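Local coordinates for uncharacterized protein AsqI (Emericella nidulans, PDB 5YY3), which is a zinc-dependent cyclopenase that converts 4'-methoxycyclopenin into 4'-methoxyviridicatin, releasing methyl isocyanate, in aspoquinolone biosynthesis, at residues Thr269-Asn275 with Lys362-Tyr368. Numbering follows the deposited sequence.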
ATOM      1  N   THR A 269       3.842  26.363  -0.227  1.00 25.10           N
ATOM      2  CA  THR A 269       3.890  27.024  -1.534  1.00 21.86           C
ATOM      3  C   THR A 269       4.941  28.115  -1.537  1.00 25.01           C
ATOM      4  O   THR A 269       5.465  28.477  -0.484  1.00 26.04           O
ATOM      5  CB  THR A 269       2.560  27.692  -1.916  1.00 23.25           C
ATOM      6  OG1 THR A 269       2.341  28.829  -1.060  1.00 23.84           O
ATOM      7  CG2 THR A 269       1.401  26.725  -1.807  1.00 18.03           C
ATOM      8  N   TRP A 270       5.248  28.650  -2.713  1.00 21.38           N
ATOM      9  CA  TRP A 270       5.969  29.922  -2.779  1.00 24.98           C
ATOM     10  C   TRP A 270       5.139  30.989  -2.076  1.00 23.13           C
ATOM     11  O   TRP A 270       3.904  30.879  -1.994  1.00 25.03           O
ATOM     12  CB  TRP A 270       6.235  30.350  -4.219  1.00 22.31           C
ATOM     13  CG  TRP A 270       7.383  29.639  -4.900  1.00 21.29           C
ATOM     14  CD1 TRP A 270       8.115  28.597  -4.416  1.00 22.32           C
ATOM     15  CD2 TRP A 270       7.923  29.949  -6.188  1.00 20.49           C
ATOM     16  NE1 TRP A 270       9.084  28.238  -5.327  1.00 22.27           N
ATOM     17  CE2 TRP A 270       8.981  29.051  -6.425  1.00 23.10           C
ATOM     18  CE3 TRP A 270       7.606  30.897  -7.170  1.00 22.15           C
ATOM     19  CZ2 TRP A 270       9.740  29.081  -7.604  1.00 23.23           C
ATOM     20  CZ3 TRP A 270       8.351  30.919  -8.338  1.00 24.93           C
ATOM     21  CH2 TRP A 270       9.405  30.013  -8.549  1.00 21.84           C
ATOM     22  N   TYR A 271       5.801  32.012  -1.560  1.00 24.05           N
ATOM     23  CA  TYR A 271       5.073  33.191  -1.129  1.00 25.14           C
ATOM     24  C   TYR A 271       4.778  33.999  -2.361  1.00 26.17           C
ATOM     25  O   TYR A 271       5.673  34.206  -3.198  1.00 26.41           O
ATOM     26  CB  TYR A 271       5.868  34.011  -0.122  1.00 26.71           C
ATOM     27  CG  TYR A 271       5.909  33.378   1.239  1.00 25.35           C
ATOM     28  CD1 TYR A 271       6.890  32.455   1.565  1.00 23.47           C
ATOM     29  CD2 TYR A 271       4.945  33.692   2.203  1.00 27.07           C
ATOM     30  CE1 TYR A 271       6.924  31.863   2.822  1.00 26.16           C
ATOM     31  CE2 TYR A 271       4.961  33.100   3.460  1.00 22.94           C
ATOM     32  CZ  TYR A 271       5.952  32.192   3.768  1.00 26.14           C
ATOM     33  OH  TYR A 271       5.975  31.609   5.018  1.00 26.17           O
ATOM     34  N   SER A 272       3.523  34.429  -2.486  1.00 26.01           N
ATOM     35  CA  SER A 272       3.095  35.330  -3.555  1.00 28.69           C
ATOM     36  C   SER A 272       4.004  36.537  -3.681  1.00 26.56           C
ATOM     37  O   SER A 272       4.497  36.841  -4.771  1.00 25.94           O
ATOM     38  CB  SER A 272       1.663  35.810  -3.323  1.00 29.63           C
ATOM     39  OG  SER A 272       0.738  34.867  -3.820  1.00 35.09           O
ATOM     40  N   ILE A 273       4.217  37.234  -2.567  1.00 27.83           N
ATOM     41  CA  ILE A 273       5.072  38.406  -2.589  1.00 27.83           C
ATOM     42  C   ILE A 273       6.366  38.093  -1.859  1.00 26.93           C
ATOM     43  O   ILE A 273       7.422  38.022  -2.479  1.00 28.89           O
ATOM     44  CB  ILE A 273       4.358  39.650  -1.990  1.00 28.02           C
ATOM     45  CG1 ILE A 273       3.344  40.196  -2.997  1.00 29.51           C
ATOM     46  CG2 ILE A 273       5.353  40.776  -1.737  1.00 28.00           C
ATOM     47  CD1 ILE A 273       2.015  39.563  -2.952  1.00 32.54           C
ATOM     48  N   ARG A 274       6.294  37.864  -0.554  1.00 25.63           N
ATOM     49  CA  ARG A 274       7.512  37.592   0.205  1.00 30.10           C
ATOM     50  C   ARG A 274       7.176  36.889   1.510  1.00 29.56           C
ATOM     51  O   ARG A 274       6.014  36.860   1.908  1.00 32.41           O
ATOM     52  CB  ARG A 274       8.288  38.892   0.475  1.00 27.61           C
ATOM     53  CG  ARG A 274       7.840  39.634   1.743  1.00 32.66           C
ATOM     54  CD  ARG A 274       8.919  40.574   2.279  1.00 34.72           C
ATOM     55  NE  ARG A 274      10.196  39.891   2.511  1.00 36.09           N
ATOM     56  CZ  ARG A 274      11.355  40.264   1.963  1.00 44.44           C
ATOM     57  NH1 ARG A 274      11.411  41.321   1.157  1.00 46.80           N
ATOM     58  NH2 ARG A 274      12.463  39.586   2.224  1.00 42.05           N
ATOM     59  N   ASN A 275       8.185  36.304   2.154  1.00 29.06           N
ATOM     60  CA  ASN A 275       8.030  35.799   3.514  1.00 29.30           C
ATOM     61  C   ASN A 275       8.093  36.985   4.483  1.00 32.71           C
ATOM     62  O   ASN A 275       9.135  37.643   4.587  1.00 33.54           O
ATOM     63  CB  ASN A 275       9.119  34.774   3.830  1.00 29.36           C
ATOM     64  CG  ASN A 275       8.865  34.013   5.117  1.00 31.55           C
ATOM     65  OD1 ASN A 275       8.205  34.510   6.028  1.00 31.66           O
ATOM     66  ND2 ASN A 275       9.397  32.788   5.198  1.00 29.72           N
ATOM     67  N   LYS A 362      13.181  31.313  -4.029  1.00 20.63           N
ATOM     68  CA  LYS A 362      11.804  31.230  -3.556  1.00 21.50           C
ATOM     69  C   LYS A 362      11.562  29.959  -2.728  1.00 25.33           C
ATOM     70  O   LYS A 362      10.774  29.983  -1.785  1.00 25.77           O
ATOM     71  CB  LYS A 362      10.830  31.295  -4.732  1.00 22.96           C
ATOM     72  CG  LYS A 362      10.921  32.596  -5.539  1.00 23.22           C
ATOM     73  CD  LYS A 362      10.446  33.821  -4.717  1.00 25.91           C
ATOM     74  CE  LYS A 362       8.928  33.876  -4.657  1.00 25.31           C
ATOM     75  NZ  LYS A 362       8.394  34.989  -3.811  1.00 29.18           N
ATOM     76  N   PHE A 363      12.233  28.852  -3.061  1.00 25.63           N
ATOM     77  CA  PHE A 363      12.112  27.651  -2.236  1.00 22.87           C
ATOM     78  C   PHE A 363      12.802  27.861  -0.886  1.00 21.68           C
ATOM     79  O   PHE A 363      12.326  27.387   0.136  1.00 26.05           O
ATOM     80  CB  PHE A 363      12.689  26.417  -2.945  1.00 23.42           C
ATOM     81  CG  PHE A 363      11.903  25.990  -4.156  1.00 21.46           C
ATOM     82  CD1 PHE A 363      10.694  25.325  -4.019  1.00 20.44           C
ATOM     83  CD2 PHE A 363      12.386  26.244  -5.436  1.00 20.90           C
ATOM     84  CE1 PHE A 363       9.973  24.923  -5.147  1.00 23.42           C
ATOM     85  CE2 PHE A 363      11.673  25.861  -6.558  1.00 20.33           C
ATOM     86  CZ  PHE A 363      10.462  25.204  -6.413  1.00 20.51           C
ATOM     87  N   ALA A 364      13.923  28.569  -0.881  1.00 24.72           N
ATOM     88  CA  ALA A 364      14.573  28.926   0.376  1.00 25.23           C
ATOM     89  C   ALA A 364      13.640  29.801   1.206  1.00 27.14           C
ATOM     90  O   ALA A 364      13.495  29.616   2.408  1.00 27.48           O
ATOM     91  CB  ALA A 364      15.894  29.643   0.115  1.00 23.14           C
ATOM     92  N   GLU A 365      12.990  30.742   0.537  1.00 27.44           N
ATOM     93  CA  GLU A 365      12.115  31.696   1.205  1.00 28.11           C
ATOM     94  C   GLU A 365      10.881  30.985   1.760  1.00 27.84           C
ATOM     95  O   GLU A 365      10.450  31.244   2.887  1.00 26.86           O
ATOM     96  CB  GLU A 365      11.721  32.813   0.226  1.00 25.70           C
ATOM     97  CG  GLU A 365      10.677  33.758   0.752  1.00 31.37           C
ATOM     98  CD  GLU A 365      10.168  34.713  -0.310  1.00 27.90           C
ATOM     99  OE1 GLU A 365       9.673  34.250  -1.365  1.00 25.25           O
ATOM    100  OE2 GLU A 365      10.276  35.934  -0.085  1.00 29.55           O
ATOM    101  N   MET A 366      10.328  30.072   0.969  1.00 27.58           N
ATOM    102  CA  MET A 366       9.211  29.227   1.421  1.00 28.69           C
ATOM    103  C   MET A 366       9.544  28.415   2.676  1.00 26.95           C
ATOM    104  O   MET A 366       8.702  28.232   3.550  1.00 31.98           O
ATOM    105  CB  MET A 366       8.790  28.274   0.298  1.00 25.86           C
ATOM    106  CG  MET A 366       7.911  27.115   0.762  1.00 30.20           C
ATOM    107  SD  MET A 366       8.132  25.661  -0.279  1.00 33.44           S
ATOM    108  CE  MET A 366       7.688  26.344  -1.853  1.00 31.48           C
ATOM    109  N   ALA A 367      10.778  27.929   2.752  1.00 27.41           N
ATOM    110  CA  ALA A 367      11.199  27.036   3.825  1.00 28.31           C
ATOM    111  C   ALA A 367      11.672  27.792   5.061  1.00 33.07           C
ATOM    112  O   ALA A 367      11.715  27.226   6.148  1.00 39.82           O
ATOM    113  CB  ALA A 367      12.307  26.099   3.329  1.00 27.46           C
ATOM    114  N   TYR A 368      12.032  29.064   4.894  1.00 34.48           N
ATOM    115  CA  TYR A 368      12.477  29.885   6.022  1.00 34.13           C
ATOM    116  C   TYR A 368      11.381  30.092   7.059  1.00 36.20           C
ATOM    117  O   TYR A 368      10.283  30.562   6.738  1.00 34.91           O
ATOM    118  CB  TYR A 368      12.966  31.247   5.546  1.00 27.81           C
ATOM    119  CG  TYR A 368      13.679  32.007   6.634  1.00 29.33           C
ATOM    120  CD1 TYR A 368      12.983  32.826   7.518  1.00 33.83           C
ATOM    121  CD2 TYR A 368      15.054  31.900   6.783  1.00 29.12           C
ATOM    122  CE1 TYR A 368      13.645  33.520   8.523  1.00 36.28           C
ATOM    123  CE2 TYR A 368      15.723  32.584   7.771  1.00 39.78           C
ATOM    124  CZ  TYR A 368      15.017  33.392   8.643  1.00 37.04           C
ATOM    125  OH  TYR A 368      15.706  34.065   9.628  1.00 40.72           O
TER
HETATM  126  O   HOH W   1       8.593  32.014  -1.523  1.00 22.28           O
HETATM  127  O   HOH W   2       7.712  29.844   5.900  1.00 31.66           O
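K362 reaches from the helix across W270 to the carbonyl of Y271. CB makes a CH-pi contact with W270, 3.4 Å from the centroid of the five-membered ring and 13° off its normal. CG lies farther along, 4.1 Å from W270 CD2. Bends at chi2 and chi3 then fold the chain back along the indole, so that CE stays beside W270 CE3 while coming 3.6 Å from Y271 O. NZ donates to Y271 O at 2.9 Å, pairs with the syn lone pair of E365 OE1 in a salt bridge, and also donates to I286 O, so three acceptors hold the ammonium group.

The same indole points NE1 at the face of F363, 3.3 Å above its centre, an edge-to-face pair with planes at 75°; M366 CE lies at the indole edge, near the plane, 3.4 Å from W270 CD1. E365 extends its other oxygen to the loop backbone: N275 N donates to E365 OE2 from above the carboxylate plane, and N283 ND2 also reaches it. Where the helix ends, N275 ND2 donates to two backbone carbonyls near its amide plane: the bond to E365 O (3.0 Å) is the straighter at 160°, the shorter one to Y368 O (2.8 Å) is bent.

The loop between helices 210-231 and 288-304 is thus fastened to helix 355-367 within the hemocyanin-family domain that here carries zinc, the F363 side chain about 11 Å from that of zinc ligand H218, with L291 of helix 288-304 touching W270 and K362, and W396 of helix 391-410 packing on F363.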